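Local coordinates for protein EF-P arginine 32 rhamnosyl-transferase (Pseudomonas putida KT2440, PDB 5NV8) that belongs to the EarP family of EF-P rhamnosyltransferases, two-domain GT-B-type proteins, and holds 2'-deoxy-thymidine-beta-L-rhamnose in its pocket, at residues A[31-36]-A[162-167]; A[201-206]-A[339-344]; A[212-217]-A[278-283]. One frame throughout, in Å; residues are numbered along the deposited sequence.

In the fold
The GT-B-type fold sets two sheet-containing domains about a cleft that holds 2'-deoxy-thymidine-beta-L-rhamnose. Interaction 1 lies on the side of helix 30-43, is only partly buried, and combines a salt bridge and a bridging water with a little apolar packing. Interactions 2 and 3 lie across the chain's centre from interaction 1, their centres about 23 and 26 Å from that of interaction 1, and are buried and purely apolar across their segments. Their own centres are only about 8 Å apart. Strands 199-203 and 280-284 are neighbours in the same mixed sheet, and each receives one tryptophan, Trp341 from helix 328-343 and Trp214 from helix 211-220; these two rings meet edge-to-face.

Interaction 1 (A[31-36]-A[162-167]); sequences IGVTWR and GLLREG
Arg36 runs out extended from its backbone toward the loop 162-167 and then bends about its CG-CD bond (chi3 -51°), while Glu166, bent at its second torsion, folds its carboxylate back to meet it. The two side chains cross at about a right angle. NH1 of Arg36 donates to OE2 of Glu166 in a salt bridge of 2.9 Å, approaching nearly along the C-O axis of the acceptor, though the bond is bent at the hydrogen (141°). The guanidinium and carboxylate planes stand 83° apart, and a single oxygen takes the contact, near the guanidinium plane. The same OE2 accepts from a water at 3.0 Å, which also donates to the backbone O of Arg36 at 3.0 Å. Helix 30-43 is the connection of a beta-alpha-beta unit between parallel strands 17-20 and 48-51. From it Arg36 NE also reaches Asp287, in a salt bridge to the other domain, and OE1 of Glu166 pairs with Arg291, which should hold both charged groups in place. Nearer the backbone than the ion pair, CD of Arg36 lies 4.0 Å from Leu164 CB. One helical turn back, CG1 of Val33 meets Leu164 CD1 at 3.7 Å.

Interaction 2 (A[201-206]-A[339-344]); sequences ISLFAY and RAWNMD. With TRH (2'-deoxy-thymidine-beta-L-rhamnose), chain B.
Where strand 199-203, an inner strand of the mixed six-stranded sheet, runs out into the ligand pocket, Leu203 and Ala205 receive the indole of Trp341 from helix 328-343. Trp341 carries CG opposite its backbone N (chi1 -164°), which sends the ring off the helix toward the sheet. The six-membered part of the indole does most of the touching: CZ2 of Trp341 lies 3.8 Å from CD1 of Leu203, the two side chains meeting at a slant. Ala205 sits at the edge of the indole, near its plane, with CB 4.3 Å from Trp341 NE1. That NE1 is buried here and has no partner in the model. As in other Rossmann-like domains of GT-B proteins, the ligand site lies at the C-terminal ends of the parallel strands, here just beyond Leu203. Phe204, between the two residues that meet Trp341, packs one ring face against the ligand's methyl C5A, which is 3.6 Å from Phe204 CD1 and displaced toward the rim. Tyr206 OH is placed to donate to ligand O4P, at a modelled length so short that its exact value is doubtful; Arg284 also binds the ligand.

Interaction 3 (A[212-217]-A[278-283]); sequences GNWLDA and CDFNAV
The CD2-CE2 edge of Phe280 meets the far end of the Trp214 indole, the ring planes about 79° apart; CE2 lies out of the indole plane. CE2 of Phe280 is 3.8 Å from both CH2 and CZ2 of Trp214, and its neighbour CD2 lies farther, at 4.2 Å from Trp214 CH2. Seen from Phe280, the indole carbon CH2 comes at the ring's edge, near its plane. Both side chains point CG opposite their backbone N (chi1 -164° for Trp214, -172° for Phe280), and this carries each ring away from its own backbone and into the gap between helix and sheet. Helix 211-220 is the crossover of a beta-alpha-beta unit joining parallel strands 199-203 and 225-230, and its indole reaches across 199-203 to the next strand, 280-284. Two residues on from Phe280, Ala282 turns its methyl to the same side of that strand; CB lies 4.4 Å from Trp214 CH2, at the indole edge and close to its plane. Asn281, between them, points the other way and hydrogen-bonds to Ser202 on the neighbouring strand. Trp351 of helix 347-355 stands edge-to-face with both Trp214 and Phe280, extending the aromatic cluster on this side of the sheet.

Interaction 1 (A[31-36]-A[162-167])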
loop_
_atom_site.group_PDB
_atom_site.type_symbol
_atom_site.label_atom_id
_atom_site.label_comp_id
_atom_site.label_asym_id
_atom_site.label_seq_id
_atom_site.Cartn_x
_atom_site.Cartn_y
_atom_site.Cartn_z
ATOM N N ILE A 31 1.784 12.974 -3.919
ATOM C CA ILE A 31 3.238 12.950 -4.028
ATOM C C ILE A 31 3.750 11.515 -4.009
ATOM O O ILE A 31 4.781 11.208 -4.620
ATOM C CB ILE A 31 3.863 13.802 -2.903
ATOM C CG1 ILE A 31 5.392 13.691 -2.909
ATOM C CG2 ILE A 31 3.292 13.404 -1.549
ATOM C CD1 ILE A 31 6.063 14.397 -1.745
ATOM N N GLY A 32 3.038 10.611 -3.334
ATOM C CA GLY A 32 3.470 9.223 -3.294
ATOM C C GLY A 32 3.518 8.582 -4.668
ATOM O O GLY A 32 4.454 7.844 -4.985
ATOM N N VAL A 33 2.522 8.865 -5.506
ATOM C CA VAL A 33 2.502 8.293 -6.849
ATOM C C VAL A 33 3.483 9.016 -7.765
ATOM O O VAL A 33 4.170 8.387 -8.576
ATOM C CB VAL A 33 1.070 8.315 -7.417
ATOM C CG1 VAL A 33 1.064 7.859 -8.866
ATOM C CG2 VAL A 33 0.156 7.428 -6.586
ATOM N N THR A 34 3.574 10.344 -7.651
ATOM C CA THR A 34 4.431 11.095 -8.564
ATOM C C THR A 34 5.906 10.887 -8.239
ATOM O O THR A 34 6.735 10.762 -9.148
ATOM C CB THR A 34 4.073 12.581 -8.525
ATOM O OG1 THR A 34 4.097 13.055 -7.174
ATOM C CG2 THR A 34 2.688 12.806 -9.114
ATOM N N TRP A 35 6.254 10.843 -6.952
ATOM C CA TRP A 35 7.638 10.584 -6.570
ATOM C C TRP A 35 8.065 9.170 -6.949
ATOM O O TRP A 35 9.233 8.947 -7.285
ATOM C CB TRP A 35 7.816 10.834 -5.069
ATOM C CG TRP A 35 9.144 10.430 -4.489
ATOM C CD1 TRP A 35 9.349 9.630 -3.402
ATOM C CD2 TRP A 35 10.446 10.827 -4.944
ATOM N NE1 TRP A 35 10.694 9.492 -3.159
ATOM C CE2 TRP A 35 11.390 10.216 -4.091
ATOM C CE3 TRP A 35 10.906 11.632 -5.992
ATOM C CZ2 TRP A 35 12.765 10.387 -4.252
ATOM C CZ3 TRP A 35 12.272 11.798 -6.151
ATOM C CH2 TRP A 35 13.184 11.176 -5.288
ATOM N N ARG A 36 7.139 8.207 -6.919
ATOM C CA ARG A 36 7.472 6.848 -7.340
ATOM C C ARG A 36 7.663 6.773 -8.850
ATOM O O ARG A 36 8.629 6.171 -9.336
ATOM C CB ARG A 36 6.382 5.872 -6.890
ATOM C CG ARG A 36 6.618 4.446 -7.348
ATOM C CD ARG A 36 5.568 3.485 -6.798
ATOM N NE ARG A 36 5.393 3.602 -5.350
ATOM C CZ ARG A 36 6.292 3.217 -4.450
ATOM N NH1 ARG A 36 7.447 2.691 -4.836
ATOM N NH2 ARG A 36 6.036 3.363 -3.157
ATOM N N GLY A 162 -1.512 0.392 -16.577
ATOM C CA GLY A 162 -1.574 -0.598 -15.517
ATOM C C GLY A 162 -1.254 -0.043 -14.140
ATOM O O GLY A 162 -1.864 0.927 -13.694
ATOM N N LEU A 163 -0.288 -0.661 -13.464
ATOM C CA LEU A 163 0.109 -0.256 -12.124
ATOM C C LEU A 163 1.609 -0.010 -12.084
ATOM O O LEU A 163 2.373 -0.600 -12.851
ATOM C CB LEU A 163 -0.278 -1.314 -11.079
ATOM C CG LEU A 163 -1.632 -2.006 -11.278
ATOM C CD1 LEU A 163 -1.724 -3.287 -10.466
ATOM C CD2 LEU A 163 -2.775 -1.070 -10.926
ATOM N N LEU A 164 2.024 0.880 -11.186
ATOM C CA LEU A 164 3.443 1.149 -10.991
ATOM C C LEU A 164 4.112 -0.058 -10.348
ATOM O O LEU A 164 3.735 -0.475 -9.248
ATOM C CB LEU A 164 3.640 2.393 -10.127
ATOM C CG LEU A 164 3.085 3.693 -10.705
ATOM C CD1 LEU A 164 2.774 4.675 -9.591
ATOM C CD2 LEU A 164 4.062 4.292 -11.709
ATOM N N ARG A 165 5.101 -0.617 -11.038
ATOM C CA ARG A 165 5.845 -1.768 -10.533
ATOM C C ARG A 165 7.269 -1.660 -11.052
ATOM O O ARG A 165 7.498 -1.750 -12.263
ATOM C CB ARG A 165 5.195 -3.079 -10.967
ATOM C CG ARG A 165 5.697 -4.313 -10.232
ATOM C CD ARG A 165 5.401 -5.592 -11.013
ATOM N NE ARG A 165 5.673 -5.461 -12.445
ATOM C CZ ARG A 165 4.736 -5.373 -13.383
ATOM N NH1 ARG A 165 3.455 -5.374 -13.045
ATOM N NH2 ARG A 165 5.078 -5.262 -14.658
ATOM N N GLU A 166 8.213 -1.452 -10.138
ATOM C CA GLU A 166 9.622 -1.393 -10.499
ATOM C C GLU A 166 10.090 -2.731 -11.065
ATOM O O GLU A 166 9.638 -3.801 -10.649
ATOM C CB GLU A 166 10.470 -1.013 -9.280
ATOM C CG GLU A 166 10.129 0.337 -8.651
ATOM C CD GLU A 166 8.891 0.314 -7.768
ATOM O OE1 GLU A 166 8.168 -0.704 -7.747
ATOM O OE2 GLU A 166 8.632 1.333 -7.099
ATOM N N GLY A 167 11.026 -2.655 -12.018
ATOM C CA GLY A 167 11.492 -3.854 -12.698
ATOM C C GLY A 167 12.042 -4.924 -11.772
ATOM O O GLY A 167 11.839 -6.117 -12.011
HETATM O O HOH W 1 10.041 3.722 -8.216
#

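Interaction 2 (A[201-206]-A[339-344])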
loop_
_atom_site.group_PDB
_atom_site.type_symbol
_atom_site.label_atom_id
_atom_site.label_comp_id
_atom_site.label_asym_id
_atom_site.label_seq_id
_atom_site.Cartn_x
_atom_site.Cartn_y
_atom_site.Cartn_z
ATOM N N ILE A 201 1.257 -7.589 12.121
ATOM C CA ILE A 201 0.255 -6.866 11.346
ATOM C C ILE A 201 0.658 -5.401 11.284
ATOM O O ILE A 201 0.854 -4.764 12.325
ATOM C CB ILE A 201 -1.156 -7.003 11.955
ATOM C CG1 ILE A 201 -1.598 -8.466 12.006
ATOM C CG2 ILE A 201 -2.149 -6.130 11.187
ATOM C CD1 ILE A 201 -2.959 -8.647 12.670
ATOM N N SER A 202 0.810 -4.875 10.076
ATOM C CA SER A 202 0.973 -3.443 9.877
ATOM C C SER A 202 -0.386 -2.828 9.568
ATOM O O SER A 202 -1.182 -3.397 8.815
ATOM C CB SER A 202 1.965 -3.126 8.749
ATOM O OG SER A 202 1.458 -3.484 7.474
ATOM N N LEU A 203 -0.658 -1.668 10.158
ATOM C CA LEU A 203 -1.925 -0.981 9.941
ATOM C C LEU A 203 -1.653 0.479 9.622
ATOM O O LEU A 203 -1.025 1.191 10.415
ATOM C CB LEU A 203 -2.853 -1.109 11.154
ATOM C CG LEU A 203 -3.913 -0.019 11.306
ATOM C CD1 LEU A 203 -4.979 -0.182 10.232
ATOM C CD2 LEU A 203 -4.554 -0.088 12.678
ATOM N N PHE A 204 -2.135 0.921 8.466
ATOM C CA PHE A 204 -1.959 2.287 7.986
ATOM C C PHE A 204 -3.251 2.666 7.275
ATOM O O PHE A 204 -3.521 2.175 6.171
ATOM C CB PHE A 204 -0.750 2.382 7.053
ATOM C CG PHE A 204 -0.689 3.649 6.248
ATOM C CD1 PHE A 204 -0.470 4.876 6.858
ATOM C CD2 PHE A 204 -0.830 3.608 4.872
ATOM C CE1 PHE A 204 -0.407 6.041 6.105
ATOM C CE2 PHE A 204 -0.766 4.764 4.114
ATOM C CZ PHE A 204 -0.555 5.984 4.731
ATOM N N ALA A 205 -4.059 3.511 7.908
ATOM C CA ALA A 205 -5.390 3.815 7.397
ATOM C C ALA A 205 -5.804 5.203 7.872
ATOM O O ALA A 205 -5.018 5.935 8.481
ATOM C CB ALA A 205 -6.389 2.737 7.836
ATOM N N TYR A 206 -7.050 5.564 7.580
ATOM C CA TYR A 206 -7.651 6.796 8.069
ATOM C C TYR A 206 -8.323 6.512 9.414
ATOM O O TYR A 206 -7.985 5.540 10.097
ATOM C CB TYR A 206 -8.631 7.348 7.029
ATOM C CG TYR A 206 -8.094 7.371 5.615
ATOM C CD1 TYR A 206 -7.314 8.428 5.162
ATOM C CD2 TYR A 206 -8.372 6.336 4.732
ATOM C CE1 TYR A 206 -6.825 8.451 3.869
ATOM C CE2 TYR A 206 -7.886 6.349 3.442
ATOM C CZ TYR A 206 -7.117 7.408 3.014
ATOM O OH TYR A 206 -6.634 7.414 1.728
ATOM N N ARG A 339 -15.439 -5.500 3.480
ATOM C CA ARG A 339 -16.608 -4.633 3.596
ATOM C C ARG A 339 -16.736 -4.074 5.008
ATOM O O ARG A 339 -17.116 -2.911 5.188
ATOM C CB ARG A 339 -17.872 -5.398 3.210
ATOM C CG ARG A 339 -17.999 -5.688 1.725
ATOM C CD ARG A 339 -19.123 -6.674 1.455
ATOM N NE ARG A 339 -19.382 -6.831 0.028
ATOM C CZ ARG A 339 -20.192 -7.749 -0.488
ATOM N NH1 ARG A 339 -20.828 -8.596 0.310
ATOM N NH2 ARG A 339 -20.369 -7.818 -1.800
ATOM N N ALA A 340 -16.414 -4.885 6.020
ATOM C CA ALA A 340 -16.547 -4.446 7.405
ATOM C C ALA A 340 -15.619 -3.277 7.714
ATOM O O ALA A 340 -16.012 -2.329 8.405
ATOM C CB ALA A 340 -16.271 -5.616 8.346
ATOM N N TRP A 341 -14.383 -3.328 7.213
ATOM C CA TRP A 341 -13.414 -2.259 7.422
ATOM C C TRP A 341 -13.802 -0.967 6.716
ATOM O O TRP A 341 -13.221 0.082 7.016
ATOM C CB TRP A 341 -12.033 -2.729 6.947
ATOM C CG TRP A 341 -10.866 -1.904 7.422
ATOM C CD1 TRP A 341 -9.909 -1.319 6.642
ATOM C CD2 TRP A 341 -10.521 -1.591 8.780
ATOM N NE1 TRP A 341 -8.995 -0.659 7.426
ATOM C CE2 TRP A 341 -9.348 -0.807 8.741
ATOM C CE3 TRP A 341 -11.090 -1.890 10.021
ATOM C CZ2 TRP A 341 -8.736 -0.320 9.897
ATOM C CZ3 TRP A 341 -10.482 -1.407 11.168
ATOM C CH2 TRP A 341 -9.317 -0.630 11.097
ATOM N N ASN A 342 -14.768 -1.012 5.797
ATOM C CA ASN A 342 -15.173 0.160 5.036
ATOM C C ASN A 342 -16.643 0.527 5.196
ATOM O O ASN A 342 -17.025 1.635 4.803
ATOM C CB ASN A 342 -14.876 -0.042 3.541
ATOM C CG ASN A 342 -13.387 -0.094 3.239
ATOM O OD1 ASN A 342 -12.696 0.926 3.260
ATOM N ND2 ASN A 342 -12.886 -1.290 2.952
ATOM N N MET A 343 -17.477 -0.359 5.755
ATOM C CA MET A 343 -18.907 -0.095 5.889
ATOM C C MET A 343 -19.408 -0.314 7.313
ATOM O O MET A 343 -20.621 -0.438 7.522
ATOM C CB MET A 343 -19.710 -0.953 4.904
ATOM C CG MET A 343 -19.082 -1.054 3.516
ATOM S SD MET A 343 -19.835 -2.296 2.446
ATOM C CE MET A 343 -21.574 -2.035 2.781
ATOM N N ASP A 344 -18.499 -0.375 8.292
ATOM C CA ASP A 344 -18.844 -0.376 9.717
ATOM C C ASP A 344 -19.573 -1.653 10.138
ATOM O O ASP A 344 -20.552 -1.604 10.884
ATOM C CB ASP A 344 -19.666 0.865 10.087
ATOM C CG ASP A 344 -19.567 1.216 11.557
ATOM O OD1 ASP A 344 -18.807 0.544 12.280
ATOM O OD2 ASP A 344 -20.247 2.168 11.993
HETATM O O4P TRH B . -4.355 7.979 1.910
HETATM P P2 TRH B . -3.135 8.086 1.070
HETATM O O3P TRH B . -1.985 8.976 1.779
HETATM O O1 TRH B . -3.437 8.724 -0.379
HETATM C C1 TRH B . -4.791 9.120 -0.679
HETATM C C2 TRH B . -4.916 9.572 -2.141
HETATM O O2 TRH B . -3.741 10.259 -2.573
HETATM C C3 TRH B . -6.090 10.546 -2.295
HETATM O O3 TRH B . -5.677 11.860 -1.895
HETATM C C4 TRH B . -7.232 10.098 -1.407
HETATM O O4 TRH B . -7.602 8.752 -1.759
HETATM O OPP TRH B . -2.473 6.630 0.837
HETATM P P TRH B . -1.393 6.428 -0.326
HETATM O O1P TRH B . -1.927 6.682 -1.687
HETATM O O2P TRH B . -0.815 4.928 -0.187
HETATM O "O5'" TRH B . -0.134 7.369 0.024
HETATM C "C5'" TRH B . 0.784 6.978 1.042
HETATM C "C4'" TRH B . 2.193 7.244 0.541
HETATM O "O4'" TRH B . 3.033 7.365 1.722
HETATM C "C3'" TRH B . 2.702 6.005 -0.168
HETATM O "O3'" TRH B . 3.916 6.319 -0.861
HETATM C "C2'" TRH B . 3.030 5.162 1.043
HETATM C "C1'" TRH B . 3.908 6.212 1.677
HETATM N N11 TRH B . 4.395 5.872 3.032
HETATM C C21 TRH B . 5.705 5.982 3.285
HETATM O O21 TRH B . 6.479 6.346 2.402
HETATM N N31 TRH B . 6.205 5.684 4.549
HETATM C C41 TRH B . 5.354 5.271 5.568
HETATM O O41 TRH B . 5.822 5.012 6.676
HETATM C C51 TRH B . 3.994 5.160 5.313
HETATM C C5A TRH B . 3.136 4.749 6.325
HETATM C C61 TRH B . 3.506 5.463 4.044
#

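Interaction 3 (A[212-217]-A[278-283])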
loop_
_atom_site.group_PDB
_atom_site.type_symbol
_atom_site.label_atom_id
_atom_site.label_comp_id
_atom_site.label_asym_id
_atom_site.label_seq_id
_atom_site.Cartn_x
_atom_site.Cartn_y
_atom_site.Cartn_z
ATOM N N GLY A 212 -11.730 -0.078 17.235
ATOM C CA GLY A 212 -11.883 -0.616 18.578
ATOM C C GLY A 212 -12.318 -2.069 18.589
ATOM O O GLY A 212 -11.830 -2.865 19.395
ATOM N N ASN A 213 -13.242 -2.435 17.697
ATOM C CA ASN A 213 -13.711 -3.817 17.652
ATOM C C ASN A 213 -12.609 -4.760 17.178
ATOM O O ASN A 213 -12.522 -5.902 17.645
ATOM C CB ASN A 213 -14.941 -3.930 16.751
ATOM C CG ASN A 213 -16.169 -3.263 17.349
ATOM O OD1 ASN A 213 -16.262 -3.079 18.564
ATOM N ND2 ASN A 213 -17.120 -2.901 16.495
ATOM N N TRP A 214 -11.759 -4.302 16.257
ATOM C CA TRP A 214 -10.668 -5.144 15.772
ATOM C C TRP A 214 -9.615 -5.355 16.852
ATOM O O TRP A 214 -9.167 -6.484 17.084
ATOM C CB TRP A 214 -10.038 -4.525 14.525
ATOM C CG TRP A 214 -9.194 -5.485 13.748
ATOM C CD1 TRP A 214 -9.245 -6.846 13.799
ATOM C CD2 TRP A 214 -8.169 -5.157 12.803
ATOM N NE1 TRP A 214 -8.318 -7.387 12.945
ATOM C CE2 TRP A 214 -7.644 -6.371 12.319
ATOM C CE3 TRP A 214 -7.646 -3.956 12.316
ATOM C CZ2 TRP A 214 -6.622 -6.420 11.374
ATOM C CZ3 TRP A 214 -6.631 -4.005 11.377
ATOM C CH2 TRP A 214 -6.130 -5.229 10.917
ATOM N N LEU A 215 -9.200 -4.274 17.518
ATOM C CA LEU A 215 -8.204 -4.400 18.577
ATOM C C LEU A 215 -8.733 -5.209 19.754
ATOM O O LEU A 215 -7.951 -5.866 20.450
ATOM C CB LEU A 215 -7.750 -3.017 19.042
ATOM C CG LEU A 215 -7.273 -2.038 17.969
ATOM C CD1 LEU A 215 -6.822 -0.733 18.614
ATOM C CD2 LEU A 215 -6.162 -2.638 17.123
ATOM N N ASP A 216 -10.046 -5.175 19.997
ATOM C CA ASP A 216 -10.625 -6.055 21.007
ATOM C C ASP A 216 -10.525 -7.514 20.578
ATOM O O ASP A 216 -10.316 -8.401 21.415
ATOM C CB ASP A 216 -12.082 -5.674 21.271
ATOM C CG ASP A 216 -12.216 -4.369 22.033
ATOM O OD1 ASP A 216 -11.246 -3.966 22.707
ATOM O OD2 ASP A 216 -13.300 -3.748 21.964
ATOM N N ALA A 217 -10.670 -7.780 19.279
ATOM C CA ALA A 217 -10.539 -9.147 18.784
ATOM C C ALA A 217 -9.105 -9.647 18.913
ATOM O O ALA A 217 -8.874 -10.781 19.347
ATOM C CB ALA A 217 -11.011 -9.224 17.332
ATOM N N CYS A 278 5.583 -8.344 7.515
ATOM C CA CYS A 278 4.400 -8.679 8.293
ATOM C C CYS A 278 3.567 -9.753 7.594
ATOM O O CYS A 278 3.618 -9.921 6.374
ATOM C CB CYS A 278 3.545 -7.428 8.520
ATOM S SG CYS A 278 4.421 -6.014 9.185
ATOM N N ASP A 279 2.777 -10.476 8.391
ATOM C CA ASP A 279 1.900 -11.510 7.859
ATOM C C ASP A 279 0.553 -10.967 7.399
ATOM O O ASP A 279 -0.200 -11.697 6.744
ATOM C CB ASP A 279 1.686 -12.607 8.908
ATOM C CG ASP A 279 2.991 -13.115 9.487
ATOM O OD1 ASP A 279 3.834 -13.613 8.710
ATOM O OD2 ASP A 279 3.180 -12.999 10.716
ATOM N N PHE A 280 0.238 -9.713 7.721
ATOM C CA PHE A 280 -1.001 -9.076 7.291
ATOM C C PHE A 280 -0.771 -7.573 7.241
ATOM O O PHE A 280 -0.281 -6.989 8.212
ATOM C CB PHE A 280 -2.158 -9.413 8.238
ATOM C CG PHE A 280 -3.498 -8.942 7.750
ATOM C CD1 PHE A 280 -4.145 -9.604 6.718
ATOM C CD2 PHE A 280 -4.116 -7.844 8.327
ATOM C CE1 PHE A 280 -5.382 -9.176 6.266
ATOM C CE2 PHE A 280 -5.353 -7.410 7.881
ATOM C CZ PHE A 280 -5.985 -8.078 6.848
ATOM N N ASN A 281 -1.121 -6.951 6.119
ATOM C CA ASN A 281 -0.844 -5.537 5.894
ATOM C C ASN A 281 -2.143 -4.798 5.605
ATOM O O ASN A 281 -2.799 -5.060 4.592
ATOM C CB ASN A 281 0.145 -5.350 4.742
ATOM C CG ASN A 281 1.511 -5.938 5.048
ATOM O OD1 ASN A 281 2.249 -5.424 5.892
ATOM N ND2 ASN A 281 1.863 -7.007 4.345
ATOM N N ALA A 282 -2.499 -3.864 6.480
ATOM C CA ALA A 282 -3.672 -3.018 6.296
ATOM C C ALA A 282 -3.211 -1.684 5.717
ATOM O O ALA A 282 -2.557 -0.895 6.406
ATOM C CB ALA A 282 -4.415 -2.824 7.616
ATOM N N VAL A 283 -3.547 -1.436 4.451
ATOM C CA VAL A 283 -3.123 -0.219 3.764
ATOM C C VAL A 283 -4.338 0.630 3.415
ATOM O O VAL A 283 -5.466 0.314 3.807
ATOM C CB VAL A 283 -2.303 -0.544 2.501
ATOM C CG1 VAL A 283 -0.863 -0.881 2.874
ATOM C CG2 VAL A 283 -2.950 -1.684 1.728
#